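Local coordinates for putative exported protein (Bordetella pertussis Tohama I, PDB 2PFY) that binds pyroglutamic acid as an extracytoplasmic solute receptor, probably delivering it to a tripartite ATP-independent periplasmic (TRAP) transporter, at residues G139-Y145 against A158-Q164; V168-F172 against D194-Y198. One frame throughout, in Å; residues are numbered along the deposited sequence.

Contact 1: G139-Y145 against A158-Q164; sequences GTRFRAY and AVPTTVQ. With PCA (pyroglutamic acid), chain E.
R143 turns the NE/NH2 edge of its guanidinium to V163 O, so that both nitrogens donate to that one oxygen, NE at 2.9 Å and NH2 at 3.1 Å, the oxygen lying in the guanidinium plane. NH1 and NH2 then turn to the ligand: NH2 donates to PCA O at 2.7 Å and NH1 to PCA OXT at 2.9 Å, a two-pronged hold on the carboxylate. The chain reaches this far because it is extended from CG to NE, with CG anti to the backbone N (chi1 179°). NH2 is thus shared between V163 O and the ligand, and the V163 carbonyl helps fix the rotation of the guanidinium. PCA CB lies over one face of the Y145 ring, toward its rim, and PCA CG is 3.6 Å from Y145 OH, while Y145 CD2 lies over a face of the R143 guanidinium. R48, T165, T182, S183 and T186 also hydrogen-bond the ligand.

Behind this first shell, parallel strands 141-144 and 159-162 are joined by backbone bonds running from V159 N-T140 O (2.7 Å) through F142 N-V159 O, T161 N-F142 O and A144 N-T161 O to V163 N-A144 O. V159 O takes F142 N from one face of its plane and T161 OG1 from the other. A158 CB packs on F142 CB at 3.6 Å.

The two strands and helix 147-155 form a beta-alpha-beta unit. A144, P160 and T162 face that helix, whereas F142 and R143 lean on strand 180-182, and V168 of helix 168-173 touches R143.

Contact 2: V168-F172 against D194-Y198; sequences VPQAF and DYVKY
V168, opening helix 168-173, meets Y195 at the far end of the phenol: CG1 stands 3.3 Å from Y195 OH and 3.8 Å from Y195 CZ, the two side chains crossing at about a right angle. The methyl reaches there with CG1 anti to the backbone N (chi1 164°), and it also lies in the plane of the F172 ring, at its edge. The hydroxyl it touches is hydrogen-bonded to S190 OG, so the polar end of the phenol is satisfied beside an apolar neighbour.

P169 comes next and supplies the second apolar surface. Its CA lies over one face of the Y195 ring, and its CG sits 4.0 Å from Y195 CE2, so that the pyrrolidine flanks the tyrosine on the CE2 side.

One helical turn after V168, F172 carries the main aromatic contact. Its ring and that of Y195 form an offset stack, with centroids 4.7 Å apart and planes inclined at 29°. The overlap is partial: Y195 CD1 lies over one F172 face toward the rim, and Y195 CD1 and CE1 are both 3.4 Å from F172 CD1. Y195 swings to the helix with CG between its backbone N and carbonyl carbon (chi1 57°). On the CE2 side of the phenylalanine, V196 CG1 closes in at 3.6 Å from F172 CE2. M180 of strand 180-182 touches V168, F172 and Y195 together.

This is apolar helix-to-loop packing around a stacked aromatic pair. With V168, P169 and V196 around it, the offset stack packs the start of helix 168-173 against the loop leading into strand 198-201, in the DctP-type periplasmic binding protein fold.

How the contacts relate
The two contacts follow in series: strand 159-162 of contact 1 is followed by helix 168-173 of contact 2, and their centres lie 13 Å apart. They touch where V168 CG2 packs 3.3 Å from R143 NE and where V163 CG1 is 3.8 Å from A171 CB. Contact 1 supplies R143 and Y145 to the pyroglutamic acid pocket directly. Contact 2 is one layer further out, the V168 side chain being about 6 Å from the ligand. V168 thus links the two, with one methyl against the carboxylate-binding arginine and the other against Y195. M180 touches both R143 and the aromatic cluster of contact 2.

Contact 1: G139-Y145 against A158-Q164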
loop_
_atom_site.group_PDB
_atom_site.type_symbol
_atom_site.label_atom_id
_atom_site.label_comp_id
_atom_site.label_asym_id
_atom_site.label_seq_id
_atom_site.Cartn_x
_atom_site.Cartn_y
_atom_site.Cartn_z
ATOM N N GLY A 139 -20.436 -12.616 8.275
ATOM C CA GLY A 139 -19.835 -13.272 9.427
ATOM C C GLY A 139 -18.482 -13.941 9.180
ATOM O O GLY A 139 -17.909 -14.537 10.096
ATOM N N THR A 140 -17.981 -13.858 7.948
ATOM C CA THR A 140 -16.656 -14.374 7.603
ATOM C C THR A 140 -15.561 -13.560 8.311
ATOM O O THR A 140 -15.633 -12.331 8.354
ATOM C CB THR A 140 -16.462 -14.401 6.049
ATOM O OG1 THR A 140 -17.344 -15.391 5.489
ATOM C CG2 THR A 140 -15.044 -14.778 5.658
ATOM N N ARG A 141 -14.589 -14.267 8.889
ATOM C CA ARG A 141 -13.379 -13.664 9.486
ATOM C C ARG A 141 -12.530 -13.188 8.323
ATOM O O ARG A 141 -11.951 -13.979 7.598
ATOM C CB ARG A 141 -12.612 -14.682 10.324
ATOM C CG ARG A 141 -13.450 -15.252 11.494
ATOM C CD ARG A 141 -12.756 -16.467 12.141
ATOM N NE ARG A 141 -13.416 -16.865 13.390
ATOM C CZ ARG A 141 -12.919 -17.738 14.264
ATOM N NH1 ARG A 141 -11.740 -18.295 14.050
ATOM N NH2 ARG A 141 -13.604 -18.049 15.358
ATOM N N PHE A 142 -12.543 -11.889 8.105
ATOM C CA PHE A 142 -12.021 -11.358 6.864
ATOM C C PHE A 142 -10.825 -10.470 7.227
ATOM O O PHE A 142 -10.935 -9.563 8.059
ATOM C CB PHE A 142 -13.126 -10.583 6.145
ATOM C CG PHE A 142 -12.783 -10.198 4.719
ATOM C CD1 PHE A 142 -13.301 -10.925 3.642
ATOM C CD2 PHE A 142 -11.937 -9.099 4.454
ATOM C CE1 PHE A 142 -12.999 -10.555 2.328
ATOM C CE2 PHE A 142 -11.604 -8.734 3.132
ATOM C CZ PHE A 142 -12.134 -9.455 2.072
ATOM N N ARG A 143 -9.676 -10.753 6.630
ATOM C CA ARG A 143 -8.468 -9.970 6.912
ATOM C C ARG A 143 -8.629 -8.495 6.581
ATOM O O ARG A 143 -9.063 -8.143 5.476
ATOM C CB ARG A 143 -7.273 -10.510 6.117
ATOM C CG ARG A 143 -5.976 -9.697 6.362
ATOM C CD ARG A 143 -4.873 -10.082 5.441
ATOM N NE ARG A 143 -3.724 -9.204 5.696
ATOM C CZ ARG A 143 -3.032 -8.574 4.754
ATOM N NH1 ARG A 143 -3.314 -8.797 3.475
ATOM N NH2 ARG A 143 -2.014 -7.761 5.096
ATOM N N ALA A 144 -8.263 -7.631 7.527
ATOM C CA ALA A 144 -8.101 -6.195 7.254
ATOM C C ALA A 144 -6.627 -5.847 7.473
ATOM O O ALA A 144 -5.948 -6.550 8.195
ATOM C CB ALA A 144 -8.964 -5.352 8.209
ATOM N N TYR A 145 -6.130 -4.778 6.845
ATOM C CA TYR A 145 -4.705 -4.448 6.990
ATOM C C TYR A 145 -4.440 -2.971 7.242
ATOM O O TYR A 145 -3.286 -2.516 7.224
ATOM C CB TYR A 145 -3.876 -4.980 5.809
ATOM C CG TYR A 145 -4.257 -4.470 4.442
ATOM C CD1 TYR A 145 -4.099 -3.121 4.105
ATOM C CD2 TYR A 145 -4.739 -5.349 3.458
ATOM C CE1 TYR A 145 -4.431 -2.661 2.865
ATOM C CE2 TYR A 145 -5.090 -4.887 2.195
ATOM C CZ TYR A 145 -4.940 -3.539 1.903
ATOM O OH TYR A 145 -5.256 -3.026 0.671
ATOM N N ALA A 158 -18.712 -8.559 7.046
ATOM C CA ALA A 158 -17.715 -9.532 7.473
ATOM C C ALA A 158 -17.198 -9.125 8.842
ATOM O O ALA A 158 -17.537 -8.050 9.323
ATOM C CB ALA A 158 -16.564 -9.599 6.449
ATOM N N VAL A 159 -16.389 -9.973 9.471
ATOM C CA VAL A 159 -15.822 -9.627 10.777
ATOM C C VAL A 159 -14.335 -9.264 10.542
ATOM O O VAL A 159 -13.511 -10.134 10.302
ATOM C CB VAL A 159 -16.010 -10.758 11.813
ATOM C CG1 VAL A 159 -15.319 -10.415 13.141
ATOM C CG2 VAL A 159 -17.548 -11.052 12.038
ATOM N N PRO A 160 -14.019 -7.963 10.562
ATOM C CA PRO A 160 -12.641 -7.567 10.263
ATOM C C PRO A 160 -11.666 -8.068 11.311
ATOM O O PRO A 160 -11.958 -8.060 12.509
ATOM C CB PRO A 160 -12.695 -6.045 10.192
ATOM C CG PRO A 160 -14.075 -5.641 10.605
ATOM C CD PRO A 160 -14.908 -6.832 10.848
ATOM N N THR A 161 -10.522 -8.552 10.840
ATOM C CA THR A 161 -9.490 -9.071 11.694
ATOM C C THR A 161 -8.165 -8.537 11.110
ATOM O O THR A 161 -7.779 -8.882 9.981
ATOM C CB THR A 161 -9.548 -10.627 11.739
ATOM O OG1 THR A 161 -10.936 -11.072 11.852
ATOM C CG2 THR A 161 -8.768 -11.136 12.903
ATOM N N THR A 162 -7.513 -7.654 11.857
ATOM C CA THR A 162 -6.277 -7.006 11.392
ATOM C C THR A 162 -5.140 -8.009 11.401
ATOM O O THR A 162 -4.826 -8.595 12.441
ATOM C CB THR A 162 -5.914 -5.769 12.266
ATOM O OG1 THR A 162 -6.956 -4.810 12.144
ATOM C CG2 THR A 162 -4.585 -5.112 11.808
ATOM N N VAL A 163 -4.529 -8.227 10.241
ATOM C CA VAL A 163 -3.370 -9.115 10.168
ATOM C C VAL A 163 -2.355 -8.448 9.251
ATOM O O VAL A 163 -2.688 -8.089 8.119
ATOM C CB VAL A 163 -3.731 -10.537 9.625
ATOM C CG1 VAL A 163 -2.489 -11.424 9.566
ATOM C CG2 VAL A 163 -4.796 -11.227 10.506
ATOM N N GLN A 164 -1.132 -8.262 9.742
ATOM C CA GLN A 164 -0.127 -7.587 8.939
ATOM C C GLN A 164 0.394 -8.608 7.933
ATOM O O GLN A 164 0.278 -9.826 8.169
ATOM C CB GLN A 164 1.002 -7.022 9.827
ATOM C CG GLN A 164 0.562 -5.887 10.828
ATOM C CD GLN A 164 -0.183 -4.753 10.162
ATOM O OE1 GLN A 164 0.079 -4.415 8.995
ATOM N NE2 GLN A 164 -1.127 -4.148 10.895
HETATM N N PCA E . -0.547 -5.870 -0.173
HETATM C CA PCA E . -0.480 -5.198 1.146
HETATM C CB PCA E . -1.273 -3.916 1.101
HETATM C CG PCA E . -1.896 -3.857 -0.262
HETATM C CD PCA E . -1.385 -5.059 -0.984
HETATM O OE PCA E . -1.615 -5.301 -2.165
HETATM C C PCA E . -1.024 -6.111 2.228
HETATM O O PCA E . -0.869 -5.906 3.438
HETATM O OXT PCA E . -1.645 -7.100 1.884
#

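Contact 2: V168-F172 against D194-Y198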
loop_
_atom_site.group_PDB
_atom_site.type_symbol
_atom_site.label_atom_id
_atom_site.label_comp_id
_atom_site.label_asym_id
_atom_site.label_seq_id
_atom_site.Cartn_x
_atom_site.Cartn_y
_atom_site.Cartn_z
ATOM N N VAL A 168 0.089 -13.350 7.443
ATOM C CA VAL A 168 -1.101 -13.824 6.702
ATOM C C VAL A 168 -1.144 -15.358 6.609
ATOM O O VAL A 168 -2.167 -15.942 6.965
ATOM C CB VAL A 168 -1.253 -13.150 5.336
ATOM C CG1 VAL A 168 -2.249 -13.925 4.384
ATOM C CG2 VAL A 168 -1.652 -11.708 5.499
ATOM N N PRO A 169 -0.046 -16.016 6.138
ATOM C CA PRO A 169 -0.107 -17.500 6.077
ATOM C C PRO A 169 -0.416 -18.159 7.435
ATOM O O PRO A 169 -1.259 -19.047 7.504
ATOM C CB PRO A 169 1.276 -17.911 5.549
ATOM C CG PRO A 169 1.778 -16.628 4.769
ATOM C CD PRO A 169 1.246 -15.489 5.649
ATOM N N GLN A 170 0.243 -17.718 8.497
ATOM C CA GLN A 170 -0.070 -18.176 9.864
ATOM C C GLN A 170 -1.534 -18.021 10.206
ATOM O O GLN A 170 -2.167 -18.968 10.738
ATOM C CB GLN A 170 0.689 -17.310 10.882
ATOM C CG GLN A 170 2.058 -17.797 11.224
ATOM C CD GLN A 170 2.024 -18.885 12.261
ATOM O OE1 GLN A 170 1.058 -19.014 13.016
ATOM N NE2 GLN A 170 3.087 -19.686 12.302
ATOM N N ALA A 171 -2.059 -16.823 9.944
ATOM C CA ALA A 171 -3.433 -16.475 10.293
ATOM C C ALA A 171 -4.450 -17.396 9.586
ATOM O O ALA A 171 -5.418 -17.825 10.210
ATOM C CB ALA A 171 -3.729 -14.990 10.015
ATOM N N PHE A 172 -4.222 -17.697 8.309
ATOM C CA PHE A 172 -5.033 -18.712 7.610
ATOM C C PHE A 172 -4.908 -20.115 8.174
ATOM O O PHE A 172 -5.897 -20.847 8.234
ATOM C CB PHE A 172 -4.714 -18.770 6.121
ATOM C CG PHE A 172 -5.496 -17.796 5.317
ATOM C CD1 PHE A 172 -4.951 -16.550 4.985
ATOM C CD2 PHE A 172 -6.795 -18.098 4.906
ATOM C CE1 PHE A 172 -5.694 -15.624 4.237
ATOM C CE2 PHE A 172 -7.542 -17.190 4.177
ATOM C CZ PHE A 172 -6.995 -15.953 3.832
ATOM N N ASP A 194 -1.477 -21.834 -1.566
ATOM C CA ASP A 194 -1.366 -22.885 -0.528
ATOM C C ASP A 194 -2.476 -22.800 0.523
ATOM O O ASP A 194 -2.703 -23.759 1.265
ATOM C CB ASP A 194 -0.011 -22.845 0.183
ATOM C CG ASP A 194 1.133 -23.317 -0.696
ATOM O OD1 ASP A 194 0.903 -24.048 -1.663
ATOM O OD2 ASP A 194 2.284 -22.977 -0.407
ATOM N N TYR A 195 -3.174 -21.669 0.590
ATOM C CA TYR A 195 -4.138 -21.471 1.660
ATOM C C TYR A 195 -5.502 -20.921 1.286
ATOM O O TYR A 195 -6.447 -20.995 2.094
ATOM C CB TYR A 195 -3.484 -20.723 2.858
ATOM C CG TYR A 195 -2.869 -19.375 2.545
ATOM C CD1 TYR A 195 -3.674 -18.250 2.384
ATOM C CD2 TYR A 195 -1.470 -19.218 2.406
ATOM C CE1 TYR A 195 -3.121 -16.981 2.114
ATOM C CE2 TYR A 195 -0.904 -17.940 2.159
ATOM C CZ TYR A 195 -1.739 -16.833 2.021
ATOM O OH TYR A 195 -1.219 -15.579 1.728
ATOM N N VAL A 196 -5.634 -20.384 0.069
ATOM C CA VAL A 196 -6.934 -19.992 -0.470
ATOM C C VAL A 196 -7.108 -20.597 -1.852
ATOM O O VAL A 196 -6.128 -21.061 -2.441
ATOM C CB VAL A 196 -7.138 -18.453 -0.575
ATOM C CG1 VAL A 196 -7.777 -17.925 0.697
ATOM C CG2 VAL A 196 -5.797 -17.706 -0.965
ATOM N N LYS A 197 -8.340 -20.591 -2.369
ATOM C CA LYS A 197 -8.620 -21.237 -3.656
ATOM C C LYS A 197 -9.153 -20.346 -4.763
ATOM O O LYS A 197 -8.945 -20.638 -5.940
ATOM C CB LYS A 197 -9.589 -22.416 -3.466
ATOM C CG LYS A 197 -8.878 -23.745 -3.291
ATOM C CD LYS A 197 -8.107 -23.804 -1.957
ATOM C CE LYS A 197 -6.708 -24.449 -2.142
ATOM N NZ LYS A 197 -5.754 -24.168 -1.021
ATOM N N TYR A 198 -9.891 -19.307 -4.403
ATOM C CA TYR A 198 -10.525 -18.419 -5.397
ATOM C C TYR A 198 -9.960 -17.018 -5.306
ATOM O O TYR A 198 -9.839 -16.494 -4.217
ATOM C CB TYR A 198 -12.050 -18.349 -5.161
ATOM C CG TYR A 198 -12.676 -19.705 -5.333
ATOM C CD1 TYR A 198 -13.161 -20.121 -6.574
ATOM C CD2 TYR A 198 -12.715 -20.604 -4.277
ATOM C CE1 TYR A 198 -13.703 -21.400 -6.739
ATOM C CE2 TYR A 198 -13.273 -21.894 -4.436
ATOM C CZ TYR A 198 -13.753 -22.278 -5.662
ATOM O OH TYR A 198 -14.304 -23.561 -5.795
#